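Local coordinates for protein phenylalanine--tRNA ligase beta subunit (Pyrococcus horikoshii, PDB 2CXI) that forms, with the alpha subunit, the tetrameric enzyme that charges tRNA(Phe) with phenylalanine at the expense of ATP, at residues A[150-161]-A[196-206]. Residues are numbered along the deposited sequence; the frame is centred on the assembly and turned at random.
Sequences IKPPIYYKAAEK and KQFYPLLIDSE
Y155, K157 and A159 pair with I203, L201 and Y199 through two backbone hydrogen bonds each, joining strands 154-159 and 199-204, a twisted antiparallel pair with axes at 141°, between strands 84-93 and 209-212 in the mixed sheet of the B3/4 (amino acid-editing) domain. On the face of I154, Y156 and L202, branched and aromatic groups suit burial against strand 231-237: I154 CG2 meets L202 CD1 at 3.5 Å, and the Y156 ring lies alongside P200, its hydroxyl bonded to R101 O. On the other face, the methyl CB of A159 packs on L201 CD2 at 3.8 Å. K161, extended beyond CG, runs across Y199 with CG over one ring face, a CH-pi contact, and NZ reaches K196 O at 2.6 Å. Near the cis peptide before P153, D204 (chi1 77°, CG between backbone N and carbonyl carbon) accepts K151 N at OD2 and, in an Asx turn, E206 N at OD1, both from above the carboxylate plane. S205 N donates to K151 O and OG to P153 O; a water links OG to Y155 OH, bonded also to S18 of the second subunit. Backbone bonds thus fix the register, and backbone and side-chain bonds together tie the approach to strand 154-159.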
# COMPACT_ATOMS: atom_id res chain seq x y z
N ILE A 150 8.25 -6.76 -14.66
CA ILE A 150 7.82 -5.35 -14.41
C ILE A 150 7.20 -5.25 -13.02
O ILE A 150 6.78 -6.25 -12.48
CB ILE A 150 6.86 -4.83 -15.52
CG1 ILE A 150 5.50 -5.58 -15.44
CG2 ILE A 150 7.60 -4.86 -16.92
CD1 ILE A 150 4.39 -5.14 -16.47
N LYS A 151 7.16 -4.04 -12.46
CA LYS A 151 6.59 -3.83 -11.13
C LYS A 151 5.36 -2.93 -11.21
O LYS A 151 5.49 -1.71 -11.37
CB LYS A 151 7.62 -3.27 -10.16
CG LYS A 151 7.13 -3.24 -8.70
CD LYS A 151 8.22 -2.61 -7.78
CE LYS A 151 7.88 -2.76 -6.32
NZ LYS A 151 9.09 -2.47 -5.43
N PRO A 152 4.20 -3.53 -11.03
CA PRO A 152 2.93 -2.81 -11.03
C PRO A 152 2.78 -2.01 -9.68
O PRO A 152 3.48 -2.34 -8.71
CB PRO A 152 1.91 -3.94 -11.13
CG PRO A 152 2.58 -5.10 -10.37
CD PRO A 152 4.05 -4.98 -10.76
N PRO A 153 1.96 -0.96 -9.61
CA PRO A 153 1.08 -0.49 -10.69
C PRO A 153 1.84 0.01 -11.92
O PRO A 153 3.04 0.38 -11.82
CB PRO A 153 0.35 0.70 -10.02
CG PRO A 153 0.21 0.23 -8.61
CD PRO A 153 1.59 -0.33 -8.31
N ILE A 154 1.14 0.05 -13.06
CA ILE A 154 1.75 0.53 -14.32
C ILE A 154 1.10 1.86 -14.69
O ILE A 154 -0.09 2.06 -14.44
CB ILE A 154 1.59 -0.54 -15.48
CG1 ILE A 154 2.11 -1.92 -15.04
CG2 ILE A 154 2.25 -0.04 -16.77
CD1 ILE A 154 3.60 -1.99 -14.65
N TYR A 155 1.88 2.76 -15.27
CA TYR A 155 1.43 4.11 -15.67
C TYR A 155 1.61 4.34 -17.17
O TYR A 155 2.68 4.16 -17.67
CB TYR A 155 2.26 5.16 -14.92
CG TYR A 155 2.07 5.03 -13.44
CD1 TYR A 155 2.81 4.13 -12.70
CD2 TYR A 155 1.09 5.80 -12.78
CE1 TYR A 155 2.61 3.97 -11.30
CE2 TYR A 155 0.87 5.67 -11.45
CZ TYR A 155 1.63 4.76 -10.70
OH TYR A 155 1.39 4.67 -9.34
N TYR A 156 0.52 4.68 -17.86
CA TYR A 156 0.58 5.15 -19.23
C TYR A 156 0.39 6.68 -19.15
O TYR A 156 -0.70 7.17 -18.82
CB TYR A 156 -0.52 4.44 -20.04
CG TYR A 156 -0.66 4.93 -21.45
CD1 TYR A 156 0.47 5.12 -22.27
CD2 TYR A 156 -1.93 5.17 -22.00
CE1 TYR A 156 0.32 5.58 -23.58
CE2 TYR A 156 -2.08 5.60 -23.31
CZ TYR A 156 -0.94 5.81 -24.08
OH TYR A 156 -1.10 6.28 -25.36
N LYS A 157 1.48 7.41 -19.35
CA LYS A 157 1.52 8.84 -19.01
C LYS A 157 2.04 9.77 -20.10
O LYS A 157 2.74 9.35 -21.02
CB LYS A 157 2.34 9.05 -17.71
CG LYS A 157 3.85 8.77 -17.89
CD LYS A 157 4.59 9.21 -16.65
CE LYS A 157 6.10 9.02 -16.84
NZ LYS A 157 6.95 10.04 -16.07
N ALA A 158 1.71 11.06 -19.96
CA ALA A 158 2.30 12.10 -20.78
C ALA A 158 3.64 12.42 -20.13
O ALA A 158 3.68 12.81 -18.99
CB ALA A 158 1.38 13.34 -20.81
N ALA A 159 4.72 12.21 -20.88
CA ALA A 159 6.09 12.45 -20.42
C ALA A 159 6.75 13.66 -21.08
O ALA A 159 6.55 13.95 -22.28
CB ALA A 159 6.93 11.21 -20.69
N GLU A 160 7.60 14.33 -20.29
CA GLU A 160 8.55 15.33 -20.79
C GLU A 160 9.45 14.72 -21.86
O GLU A 160 9.86 13.55 -21.77
CB GLU A 160 9.42 15.85 -19.63
CG GLU A 160 8.65 16.52 -18.48
CD GLU A 160 8.09 17.90 -18.84
OE1 GLU A 160 8.44 18.46 -19.91
OE2 GLU A 160 7.25 18.42 -18.07
N LYS A 161 9.78 15.54 -22.85
CA LYS A 161 10.61 15.12 -23.97
C LYS A 161 12.08 14.84 -23.59
O LYS A 161 12.83 14.25 -24.38
CB LYS A 161 10.55 16.18 -25.07
CG LYS A 161 9.17 16.43 -25.61
CD LYS A 161 9.18 17.34 -26.81
CE LYS A 161 7.75 17.72 -27.14
NZ LYS A 161 7.55 18.14 -28.55
N LYS A 196 3.57 17.27 -30.39
CA LYS A 196 2.82 17.45 -29.14
C LYS A 196 3.76 17.93 -28.03
O LYS A 196 4.98 17.84 -28.16
CB LYS A 196 2.12 16.16 -28.73
CG LYS A 196 1.31 15.51 -29.86
CD LYS A 196 0.19 16.41 -30.43
CE LYS A 196 -0.93 16.70 -29.44
NZ LYS A 196 -2.09 17.38 -30.12
N GLN A 197 3.18 18.45 -26.96
CA GLN A 197 3.96 18.97 -25.86
C GLN A 197 4.64 17.84 -25.07
O GLN A 197 5.74 18.03 -24.56
CB GLN A 197 3.07 19.79 -24.94
CG GLN A 197 3.81 20.72 -24.03
CD GLN A 197 2.91 21.26 -22.95
OE1 GLN A 197 1.67 21.17 -23.04
NE2 GLN A 197 3.53 21.82 -21.90
N PHE A 198 3.97 16.69 -24.97
CA PHE A 198 4.47 15.53 -24.21
C PHE A 198 4.40 14.28 -25.08
O PHE A 198 3.62 14.24 -26.05
CB PHE A 198 3.65 15.31 -22.93
CG PHE A 198 3.58 16.52 -22.04
CD1 PHE A 198 4.74 17.04 -21.46
CD2 PHE A 198 2.36 17.15 -21.80
CE1 PHE A 198 4.68 18.19 -20.65
CE2 PHE A 198 2.28 18.29 -20.98
CZ PHE A 198 3.45 18.81 -20.40
N TYR A 199 5.24 13.28 -24.79
CA TYR A 199 5.14 11.98 -25.50
C TYR A 199 4.59 10.90 -24.57
O TYR A 199 4.85 10.95 -23.35
CB TYR A 199 6.49 11.55 -26.08
CG TYR A 199 7.16 12.54 -27.00
CD1 TYR A 199 6.42 13.45 -27.77
CD2 TYR A 199 8.56 12.56 -27.12
CE1 TYR A 199 7.04 14.36 -28.62
CE2 TYR A 199 9.19 13.45 -27.98
CZ TYR A 199 8.42 14.36 -28.71
OH TYR A 199 9.04 15.22 -29.57
N PRO A 200 3.83 9.95 -25.10
CA PRO A 200 3.27 8.88 -24.27
C PRO A 200 4.41 7.98 -23.79
O PRO A 200 5.32 7.65 -24.56
CB PRO A 200 2.34 8.10 -25.23
CG PRO A 200 2.19 8.98 -26.47
CD PRO A 200 3.45 9.80 -26.53
N LEU A 201 4.37 7.60 -22.52
CA LEU A 201 5.34 6.69 -21.97
C LEU A 201 4.61 5.64 -21.11
O LEU A 201 3.70 5.97 -20.35
CB LEU A 201 6.36 7.48 -21.13
CG LEU A 201 7.79 6.95 -21.09
CD1 LEU A 201 8.37 6.94 -22.52
CD2 LEU A 201 8.64 7.86 -20.17
N LEU A 202 5.00 4.39 -21.27
CA LEU A 202 4.48 3.29 -20.44
C LEU A 202 5.59 2.89 -19.44
O LEU A 202 6.64 2.45 -19.86
CB LEU A 202 4.13 2.09 -21.33
CG LEU A 202 3.37 0.92 -20.69
CD1 LEU A 202 2.00 1.34 -19.98
CD2 LEU A 202 3.22 -0.24 -21.71
N ILE A 203 5.34 3.07 -18.15
CA ILE A 203 6.40 3.03 -17.14
C ILE A 203 5.92 2.31 -15.89
O ILE A 203 4.70 2.39 -15.54
CB ILE A 203 6.92 4.50 -16.84
CG1 ILE A 203 8.11 4.47 -15.87
CG2 ILE A 203 5.88 5.36 -16.22
CD1 ILE A 203 8.96 5.77 -15.91
N ASP A 204 6.80 1.58 -15.22
CA ASP A 204 6.33 0.83 -14.09
C ASP A 204 6.58 1.62 -12.80
O ASP A 204 7.05 2.77 -12.85
CB ASP A 204 6.83 -0.63 -14.04
CG ASP A 204 8.30 -0.77 -13.56
OD1 ASP A 204 8.95 0.24 -13.18
OD2 ASP A 204 8.87 -1.88 -13.54
N SER A 205 6.23 1.01 -11.68
CA SER A 205 6.23 1.72 -10.37
C SER A 205 7.58 2.07 -9.80
O SER A 205 7.67 2.89 -8.87
CB SER A 205 5.45 0.90 -9.37
OG SER A 205 4.12 1.20 -9.67
N GLU A 206 8.63 1.47 -10.34
CA GLU A 206 9.97 1.90 -10.02
C GLU A 206 10.64 2.74 -11.09
O GLU A 206 11.86 2.90 -11.08
CB GLU A 206 10.82 0.68 -9.74
CG GLU A 206 10.78 0.26 -8.27
CD GLU A 206 11.56 -1.01 -8.06
OE1 GLU A 206 12.70 -1.07 -8.56
OE2 GLU A 206 11.01 -1.95 -7.43
O HOH W 1 2.90 3.19 -7.82